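Local coordinates for protein purine nucleoside phosphorylase YlmD (PDB 6T1B) that catalyses the phosphorolysis of adenosine, inosine and S-methyl-5'-thioadenosine to the free base and ribose 1-phosphate or its methylthio analogue, and also deaminates adenosine, at residues L118-F123 / R263-I268; G181-T186 / E241-C246. All blocks are in the same frame, centred on the assembly; numbering follows the deposited sequence.

Contact 1 (L118-F123 / R263-I268); sequences LLALCF and RMLAFI. With NOS (inosine), chain B.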
ATOM      1  N   LEU A 118      -7.975  -8.625  -8.132  1.00 11.82           N
ATOM      2  CA  LEU A 118      -7.858  -7.557  -7.148  1.00 12.75           C
ATOM      3  C   LEU A 118      -6.596  -7.762  -6.335  1.00 11.13           C
ATOM      4  O   LEU A 118      -6.521  -8.676  -5.518  1.00 11.80           O
ATOM      5  CB  LEU A 118      -9.089  -7.491  -6.240  1.00 12.39           C
ATOM      6  CG  LEU A 118      -9.160  -6.195  -5.428  1.00 11.32           C
ATOM      7  CD1 LEU A 118      -9.556  -5.000  -6.283  1.00 13.63           C
ATOM      8  CD2 LEU A 118     -10.081  -6.331  -4.215  1.00 13.07           C
ATOM      9  N   LEU A 119      -5.595  -6.903  -6.527  1.00 11.06           N
ATOM     10  CA  LEU A 119      -4.403  -6.944  -5.700  1.00 10.38           C
ATOM     11  C   LEU A 119      -4.785  -6.393  -4.339  1.00 10.33           C
ATOM     12  O   LEU A 119      -5.436  -5.340  -4.256  1.00 11.59           O
ATOM     13  CB  LEU A 119      -3.301  -6.086  -6.319  1.00  9.84           C
ATOM     14  CG  LEU A 119      -3.024  -6.413  -7.798  1.00 12.26           C
ATOM     15  CD1 LEU A 119      -1.919  -5.485  -8.290  1.00 12.42           C
ATOM     16  CD2 LEU A 119      -2.678  -7.830  -8.036  1.00 12.21           C
ATOM     17  N   ALA A 120      -4.358  -7.052  -3.269  1.00  9.89           N
ATOM     18  CA  ALA A 120      -4.852  -6.726  -1.939  1.00 10.25           C
ATOM     19  C   ALA A 120      -3.715  -6.894  -0.938  1.00 10.74           C
ATOM     20  O   ALA A 120      -3.249  -8.018  -0.704  1.00 10.77           O
ATOM     21  CB  ALA A 120      -6.041  -7.630  -1.609  1.00 12.13           C
ATOM     22  N   LEU A 121      -3.287  -5.776  -0.328  1.00  9.07           N
ATOM     23  CA  LEU A 121      -2.191  -5.752   0.630  1.00  8.95           C
ATOM     24  C   LEU A 121      -2.638  -5.048   1.921  1.00  9.11           C
ATOM     25  O   LEU A 121      -3.491  -4.152   1.881  1.00  9.87           O
ATOM     26  CB  LEU A 121      -0.944  -5.059   0.049  1.00 10.50           C
ATOM     27  CG  LEU A 121      -0.059  -5.908  -0.866  1.00 10.57           C
ATOM     28  CD1 LEU A 121      -0.585  -6.248  -2.251  1.00 11.52           C
ATOM     29  CD2 LEU A 121       1.313  -5.233  -1.000  1.00 12.89           C
ATOM     30  N   CYS A 122      -2.053  -5.464   3.043  1.00  8.64           N
ATOM     31  CA  CYS A 122      -2.449  -4.981   4.351  1.00  8.84           C
ATOM     32  C   CYS A 122      -1.519  -3.905   4.872  1.00  9.20           C
ATOM     33  O   CYS A 122      -0.297  -3.992   4.658  1.00  9.96           O
ATOM     34  CB  CYS A 122      -2.425  -6.147   5.333  1.00 10.31           C
ATOM     35  SG  CYS A 122      -3.800  -7.300   5.153  1.00 13.73           S
ATOM     36  N   PHE A 123      -2.088  -2.932   5.603  1.00  8.58           N
ATOM     37  CA  PHE A 123      -1.359  -1.757   6.044  1.00  9.58           C
ATOM     38  C   PHE A 123      -1.854  -1.283   7.402  1.00  9.79           C
ATOM     39  O   PHE A 123      -3.054  -1.314   7.684  1.00 10.55           O
ATOM     40  CB  PHE A 123      -1.555  -0.606   5.053  1.00 10.60           C
ATOM     41  CG  PHE A 123      -0.873  -0.854   3.773  1.00 10.15           C
ATOM     42  CD1 PHE A 123       0.451  -0.494   3.619  1.00 10.55           C
ATOM     43  CD2 PHE A 123      -1.501  -1.544   2.765  1.00  9.03           C
ATOM     44  CE1 PHE A 123       1.130  -0.777   2.445  1.00 11.20           C
ATOM     45  CE2 PHE A 123      -0.818  -1.833   1.587  1.00 10.51           C
ATOM     46  CZ  PHE A 123       0.496  -1.456   1.439  1.00 10.90           C
ATOM     47  N   ARG A 263      -5.398  -4.390  10.547  1.00  9.29           N
ATOM     48  CA  ARG A 263      -4.858  -3.911   9.292  1.00  9.22           C
ATOM     49  C   ARG A 263      -5.966  -3.439   8.361  1.00  9.12           C
ATOM     50  O   ARG A 263      -7.019  -4.082   8.241  1.00 10.33           O
ATOM     51  CB  ARG A 263      -4.090  -5.018   8.570  1.00  9.89           C
ATOM     52  CG  ARG A 263      -2.919  -5.585   9.334  1.00 10.11           C
ATOM     53  CD  ARG A 263      -1.795  -4.574   9.430  1.00 12.41           C
ATOM     54  NE  ARG A 263      -0.625  -5.113  10.111  1.00 14.11           N
ATOM     55  CZ  ARG A 263      -0.368  -4.949  11.404  1.00 17.16           C
ATOM     56  NH1 ARG A 263      -1.190  -4.262  12.181  1.00 14.38           N
ATOM     57  NH2 ARG A 263       0.725  -5.481  11.942  1.00 20.09           N
ATOM     58  N   MET A 264      -5.715  -2.301   7.724  1.00  9.79           N
ATOM     59  CA  MET A 264      -6.521  -1.901   6.590  1.00  9.18           C
ATOM     60  C   MET A 264      -6.054  -2.680   5.356  1.00 11.06           C
ATOM     61  O   MET A 264      -4.935  -3.182   5.313  1.00 11.14           O
ATOM     62  CB  MET A 264      -6.343  -0.421   6.300  1.00 11.02           C
ATOM     63  CG  MET A 264      -6.824   0.547   7.372  1.00  9.30           C
ATOM     64  SD  MET A 264      -5.679   0.874   8.719  1.00 10.75           S
ATOM     65  CE  MET A 264      -4.423   1.866   7.899  1.00 11.21           C
ATOM     66  N   LEU A 265      -6.922  -2.764   4.352  1.00  9.90           N
ATOM     67  CA  LEU A 265      -6.552  -3.351   3.074  1.00  9.15           C
ATOM     68  C   LEU A 265      -6.470  -2.224   2.051  1.00 10.52           C
ATOM     69  O   LEU A 265      -7.433  -1.455   1.898  1.00 10.66           O
ATOM     70  CB  LEU A 265      -7.608  -4.327   2.589  1.00 10.88           C
ATOM     71  CG  LEU A 265      -7.185  -5.287   1.487  1.00 14.28           C
ATOM     72  CD1 LEU A 265      -6.319  -6.401   2.106  1.00 13.97           C
ATOM     73  CD2 LEU A 265      -8.370  -5.821   0.730  1.00 16.30           C
ATOM     74  N   ALA A 266      -5.339  -2.138   1.376  1.00  9.19           N
ATOM     75  CA  ALA A 266      -5.206  -1.372   0.143  1.00  9.41           C
ATOM     76  C   ALA A 266      -5.475  -2.326  -1.006  1.00  9.87           C
ATOM     77  O   ALA A 266      -5.062  -3.492  -0.977  1.00 10.33           O
ATOM     78  CB  ALA A 266      -3.790  -0.825   0.001  1.00  9.51           C
ATOM     79  N   PHE A 267      -6.170  -1.831  -2.021  1.00  9.62           N
ATOM     80  CA  PHE A 267      -6.557  -2.717  -3.103  1.00 10.02           C
ATOM     81  C   PHE A 267      -6.552  -1.957  -4.413  1.00 11.39           C
ATOM     82  O   PHE A 267      -6.783  -0.739  -4.453  1.00 11.38           O
ATOM     83  CB  PHE A 267      -7.925  -3.360  -2.858  1.00 12.31           C
ATOM     84  CG  PHE A 267      -8.998  -2.369  -2.515  1.00 10.88           C
ATOM     85  CD1 PHE A 267      -9.752  -1.755  -3.501  1.00 12.55           C
ATOM     86  CD2 PHE A 267      -9.243  -2.030  -1.190  1.00 11.06           C
ATOM     87  CE1 PHE A 267     -10.732  -0.839  -3.168  1.00 14.89           C
ATOM     88  CE2 PHE A 267     -10.227  -1.120  -0.872  1.00 13.81           C
ATOM     89  CZ  PHE A 267     -10.950  -0.507  -1.856  1.00 15.39           C
ATOM     90  N   ILE A 268      -6.234  -2.672  -5.480  1.00 10.25           N
ATOM     91  CA  ILE A 268      -6.390  -2.128  -6.829  1.00 12.86           C
ATOM     92  C   ILE A 268      -6.644  -3.270  -7.804  1.00 11.31           C
ATOM     93  O   ILE A 268      -5.998  -4.325  -7.750  1.00 12.01           O
ATOM     94  CB  ILE A 268      -5.179  -1.261  -7.230  1.00 13.14           C
ATOM     95  CG1 ILE A 268      -5.410  -0.553  -8.571  1.00 13.90           C
ATOM     96  CG2 ILE A 268      -3.881  -2.085  -7.305  1.00 13.12           C
ATOM     97  CD1 ILE A 268      -4.387   0.551  -8.869  1.00 14.29           C
TER
HETATM   98  N9  NOS B 301       0.219  -8.882   8.456  1.00 28.56           N
HETATM   99  C4  NOS B 301      -0.184  -9.196   7.211  1.00 26.01           C
HETATM  100  N3  NOS B 301       0.423  -9.029   5.869  1.00 25.85           N
HETATM  101  C2  NOS B 301      -0.272  -9.526   4.715  1.00 25.92           C
HETATM  102  N1  NOS B 301      -1.545 -10.179   4.831  1.00 25.76           N
HETATM  103  C6  NOS B 301      -2.170 -10.364   6.085  1.00 23.83           C
HETATM  104  O6  NOS B 301      -3.241 -10.906   6.114  1.00 19.81           O
HETATM  105  C5  NOS B 301      -1.404  -9.821   7.308  1.00 24.18           C
HETATM  106  N7  NOS B 301      -1.737  -9.821   8.561  1.00 21.97           N
HETATM  107  C8  NOS B 301      -0.763  -9.266   9.279  1.00 27.12           C
HETATM  108  C5' NOS B 301       1.903  -5.363   6.646  1.00 40.47           C
HETATM  109  O5' NOS B 301       1.837  -3.963   6.906  1.00 41.78           O
HETATM  110  C4' NOS B 301       2.338  -6.121   7.874  1.00 38.12           C
HETATM  111  O4' NOS B 301       1.184  -6.792   8.427  1.00 35.88           O
HETATM  112  C1' NOS B 301       1.481  -8.152   8.671  1.00 33.55           C
HETATM  113  C2' NOS B 301       2.652  -8.510   7.761  1.00 36.43           C
HETATM  114  O2' NOS B 301       3.430  -9.549   8.339  1.00 37.52           O
HETATM  115  C3' NOS B 301       3.413  -7.187   7.659  1.00 38.34           C
HETATM  116  O3' NOS B 301       4.375  -7.105   8.724  1.00 39.57           O
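The phenyl ring of Phe123 leans obliquely on Ala266, whose CB lies 3.5 Å from Phe123 CE2; the ring of His143, a ligand of the catalytic zinc, meets the same phenyl group with the planes at about 60°. At the other end of the pairing Leu118 and Phe267 pass each other at a slant, Leu118 CD2 sitting 3.9 Å from Phe267 CB. The guanidinium of Arg263 is approached at its edge, in plane, by the ribose ring oxygen of inosine: NE donates to O4' over 3.0 Å with an almost straight N-H...O angle of 175°. The Arg263 chain bends at chi2 (-70°), with CD 3.8 Å from the ribose O4'. Arg263 CB lies against Cys122 CB at 3.8 Å. From the neighbouring strand the carbonyl O of Cys122 accepts a hydrogen bond from the ribose O5' at 3.1 Å, and Cys122 SG lies 3.6 Å from C6 of the base.

Behind these groups strands 118-123 and 264-268 run antiparallel, joined by six backbone hydrogen bonds in the pairs Leu119-Ile268, Leu121-Ala266 and Phe123-Met264. The side chains of these pairs share one face, which meets strand 138-144 through Leu141 and Val139; Ala120, Cys122, Leu265 and Phe267 share the other, where helix 53-67 packs through Leu63. On that second face Leu265 CD2 reaches Ala120 CB at 3.8 Å.

The two strands are inner neighbours in a mixed sheet sandwiched by apolar side chains. Cys122, near the end of strand 118-123, and Arg263, just before strand 264-268, each bond one ribose oxygen. Binding O4' through a guanidinium N-H and O5' through a backbone carbonyl would help hold the ribose in place, and probably helps orient it for phosphorolysis.

Contact 2 (G181-T186 / E241-C246); sequences GPCCYT and ERCTSC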
ATOM      1  N   GLY A 181       2.906   9.673   9.279  1.00 19.52           N
ATOM      2  CA  GLY A 181       3.606  10.877   8.900  1.00 19.88           C
ATOM      3  C   GLY A 181       4.778  11.168   9.810  1.00 21.12           C
ATOM      4  O   GLY A 181       4.944  10.569  10.871  1.00 20.58           O
ATOM      5  N   PRO A 182       5.613  12.128   9.397  1.00 20.96           N
ATOM      6  CA  PRO A 182       6.749  12.526  10.234  1.00 21.11           C
ATOM      7  C   PRO A 182       6.300  13.179  11.512  1.00 26.12           C
ATOM      8  O   PRO A 182       7.083  13.260  12.467  1.00 32.10           O
ATOM      9  CB  PRO A 182       7.526  13.499   9.343  1.00 28.49           C
ATOM     10  CG  PRO A 182       6.509  14.017   8.362  1.00 26.32           C
ATOM     11  CD  PRO A 182       5.533  12.891   8.142  1.00 22.48           C
ATOM     12  N   CYS A 183       5.055  13.673  11.541  1.00 25.22           N
ATOM     13  CA  CYS A 183       4.425  14.108  12.781  1.00 34.35           C
ATOM     14  C   CYS A 183       4.523  13.063  13.885  1.00 29.62           C
ATOM     15  O   CYS A 183       4.597  13.421  15.066  1.00 34.83           O
ATOM     16  CB  CYS A 183       2.944  14.410  12.503  1.00 29.80           C
ATOM     17  SG  CYS A 183       2.126  13.312  11.273  1.00 27.81           S
ATOM     18  N   CYS A 184       4.516  11.772  13.517  1.00 28.50           N
ATOM     19  CA  CYS A 184       4.402  10.684  14.474  1.00 30.65           C
ATOM     20  C   CYS A 184       5.472   9.604  14.357  1.00 27.23           C
ATOM     21  O   CYS A 184       5.500   8.708  15.202  1.00 30.97           O
ATOM     22  CB  CYS A 184       3.038   9.976  14.303  1.00 27.64           C
ATOM     23  SG  CYS A 184       1.569  11.026  14.512  1.00 29.29           S
ATOM     24  N   TYR A 185       6.323   9.627  13.335  1.00 26.67           N
ATOM     25  CA  TYR A 185       7.269   8.543  13.086  1.00 21.69           C
ATOM     26  C   TYR A 185       8.682   9.060  13.308  1.00 24.13           C
ATOM     27  O   TYR A 185       9.214   9.805  12.474  1.00 25.53           O
ATOM     28  CB  TYR A 185       7.115   8.024  11.659  1.00 24.21           C
ATOM     29  CG  TYR A 185       7.833   6.723  11.354  1.00 22.14           C
ATOM     30  CD1 TYR A 185       8.125   5.794  12.345  1.00 26.11           C
ATOM     31  CD2 TYR A 185       8.207   6.424  10.050  1.00 21.66           C
ATOM     32  CE1 TYR A 185       8.776   4.600  12.036  1.00 40.85           C
ATOM     33  CE2 TYR A 185       8.845   5.244   9.735  1.00 28.67           C
ATOM     34  CZ  TYR A 185       9.131   4.338  10.728  1.00 34.63           C
ATOM     35  OH  TYR A 185       9.781   3.163  10.416  1.00 33.06           O
ATOM     36  N   THR A 186       9.287   8.669  14.419  1.00 24.92           N
ATOM     37  CA  THR A 186      10.649   9.052  14.770  1.00 24.10           C
ATOM     38  C   THR A 186      11.530   7.814  14.724  1.00 32.80           C
ATOM     39  O   THR A 186      11.184   6.781  15.304  1.00 30.25           O
ATOM     40  CB  THR A 186      10.695   9.680  16.165  1.00 31.92           C
ATOM     41  OG1 THR A 186       9.912  10.885  16.168  1.00 34.33           O
ATOM     42  CG2 THR A 186      12.135  10.013  16.563  1.00 29.77           C
ATOM     43  N   GLU A 241      -2.298  13.237   2.122  1.00 17.17           N
ATOM     44  CA  GLU A 241      -1.806  13.895   3.324  1.00 20.48           C
ATOM     45  C   GLU A 241      -2.269  13.195   4.605  1.00 19.17           C
ATOM     46  O   GLU A 241      -1.921  13.646   5.704  1.00 22.06           O
ATOM     47  CB  GLU A 241      -2.261  15.359   3.376  1.00 23.24           C
ATOM     48  CG  GLU A 241      -2.092  16.159   2.092  1.00 29.43           C
ATOM     49  CD  GLU A 241      -0.701  16.714   1.906  1.00 68.14           C
ATOM     50  OE1 GLU A 241      -0.541  17.647   1.089  1.00 89.36           O
ATOM     51  OE2 GLU A 241       0.231  16.218   2.573  1.00 84.69           O
ATOM     52  N   ARG A 242      -3.055  12.130   4.495  1.00 16.73           N
ATOM     53  CA  ARG A 242      -3.616  11.499   5.680  1.00 16.38           C
ATOM     54  C   ARG A 242      -2.544  10.710   6.418  1.00 17.83           C
ATOM     55  O   ARG A 242      -1.812   9.907   5.815  1.00 16.02           O
ATOM     56  CB  ARG A 242      -4.752  10.563   5.280  1.00 18.70           C
ATOM     57  CG  ARG A 242      -5.932  11.249   4.647  1.00 20.24           C
ATOM     58  CD  ARG A 242      -6.934  10.207   4.222  1.00 20.07           C
ATOM     59  NE  ARG A 242      -8.123  10.761   3.587  1.00 21.49           N
ATOM     60  CZ  ARG A 242      -9.216  11.150   4.233  1.00 23.54           C
ATOM     61  NH1 ARG A 242      -9.277  11.082   5.551  1.00 25.35           N
ATOM     62  NH2 ARG A 242     -10.245  11.627   3.545  1.00 29.06           N
ATOM     63  N   CYS A 243      -2.493  10.902   7.743  1.00 17.86           N
ATOM     64  CA  CYS A 243      -1.599  10.162   8.630  1.00 16.08           C
ATOM     65  C   CYS A 243      -2.412   9.111   9.379  1.00 17.87           C
ATOM     66  O   CYS A 243      -3.398   9.451  10.043  1.00 17.48           O
ATOM     67  CB  CYS A 243      -0.957  11.101   9.666  1.00 18.28           C
ATOM     68  SG  CYS A 243       0.070  10.253  10.891  1.00 20.08           S
ATOM     69  N   THR A 244      -1.964   7.848   9.300  1.00 15.17           N
ATOM     70  CA  THR A 244      -2.644   6.743   9.973  1.00 15.48           C
ATOM     71  C   THR A 244      -2.589   6.881  11.487  1.00 16.14           C
ATOM     72  O   THR A 244      -3.541   6.504  12.173  1.00 16.03           O
ATOM     73  CB  THR A 244      -2.029   5.403   9.553  1.00 14.62           C
ATOM     74  OG1 THR A 244      -0.596   5.474   9.642  1.00 15.55           O
ATOM     75  CG2 THR A 244      -2.377   5.088   8.154  1.00 14.98           C
ATOM     76  N   SER A 245      -1.459   7.367  12.019  1.00 14.67           N
ATOM     77  CA  SER A 245      -1.383   7.557  13.456  0.72 15.71           C
ATOM     78  C   SER A 245      -2.294   8.692  13.907  1.00 17.79           C
ATOM     79  O   SER A 245      -2.969   8.546  14.926  1.00 18.88           O
ATOM     80  CB  SER A 245       0.062   7.775  13.924  0.72 15.30           C
ATOM     81  OG  SER A 245       0.102   8.241  15.269  0.72 18.48           O
ATOM     82  N   CYS A 246      -2.337   9.800  13.173  1.00 16.64           N
ATOM     83  CA  CYS A 246      -3.095  10.962  13.598  1.00 18.15           C
ATOM     84  C   CYS A 246      -4.595  10.742  13.518  1.00 19.13           C
ATOM     85  O   CYS A 246      -5.339  11.192  14.383  1.00 20.58           O
ATOM     86  CB  CYS A 246      -2.743  12.149  12.702  1.00 17.21           C
ATOM     87  SG  CYS A 246      -1.162  12.968  13.118  1.00 28.65           S
TER
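Four cysteine side chains, Cys183 and Cys184 from one loop and Cys243 and Cys246 from the other, turn their sulfurs inward onto a single zinc ion. Around the metal Cys183 SG lies 3.7 Å from Cys243 SG and 3.8 Å from Cys246 SG, while Cys184 SG stands 3.6 Å from Cys246 SG and 4.0 Å from Cys243 SG. The adjacent cysteines reach the metal by different torsions: Cys183 SG sits between its backbone N and carbonyl carbon (chi1 36°), whereas Cys184 SG is anti to its carbonyl carbon (chi1 -59°).

Cys243 SG also accepts two backbone N-H groups. Gly181 N comes from the facing loop and Cys246 N from three residues further along its own loop, each at 3.3 Å. In the 181-186 loop, Cys184 N bonds to Gly181 O, closing a turn that presents the cysteine pair. Beside the cluster, Thr244 OG1 bonds to Asp125.

Cys243 and Cys246 form a CxxC half-site, completed by the consecutive cysteines of the other loop as a Cys4 zinc site, probably structural. All-sulfur coordination ties together loops that carry no strand pairing here, and the N-H groups donated to Cys243 would spread some of the negative charge that the cysteine sulfurs, probably thiolates, would bring to the metal.

Overall arrangement
Contact 1 is core: two neighbouring strands of a mixed sheet, every residue buried, joined by regular backbone hydrogen bonds and apolar side chains, with inosine at one end. The centre of contact 2 is about 15 Å from that of the chain, against about 6 Å for contact 1; contact 2 joins two partly exposed loops by metal coordination. The two centres are about 19 Å apart and share no helix or strand, yet the 241-246 loop precedes strand 264-269 in the chain, and Met264 CE packs 3.8 Å from Thr244 CG2. Phe123 of contact 1 lies beside two ligands of the catalytic zinc, His143 and Cys126, whereas contact 2 supplies all four ligands of the second.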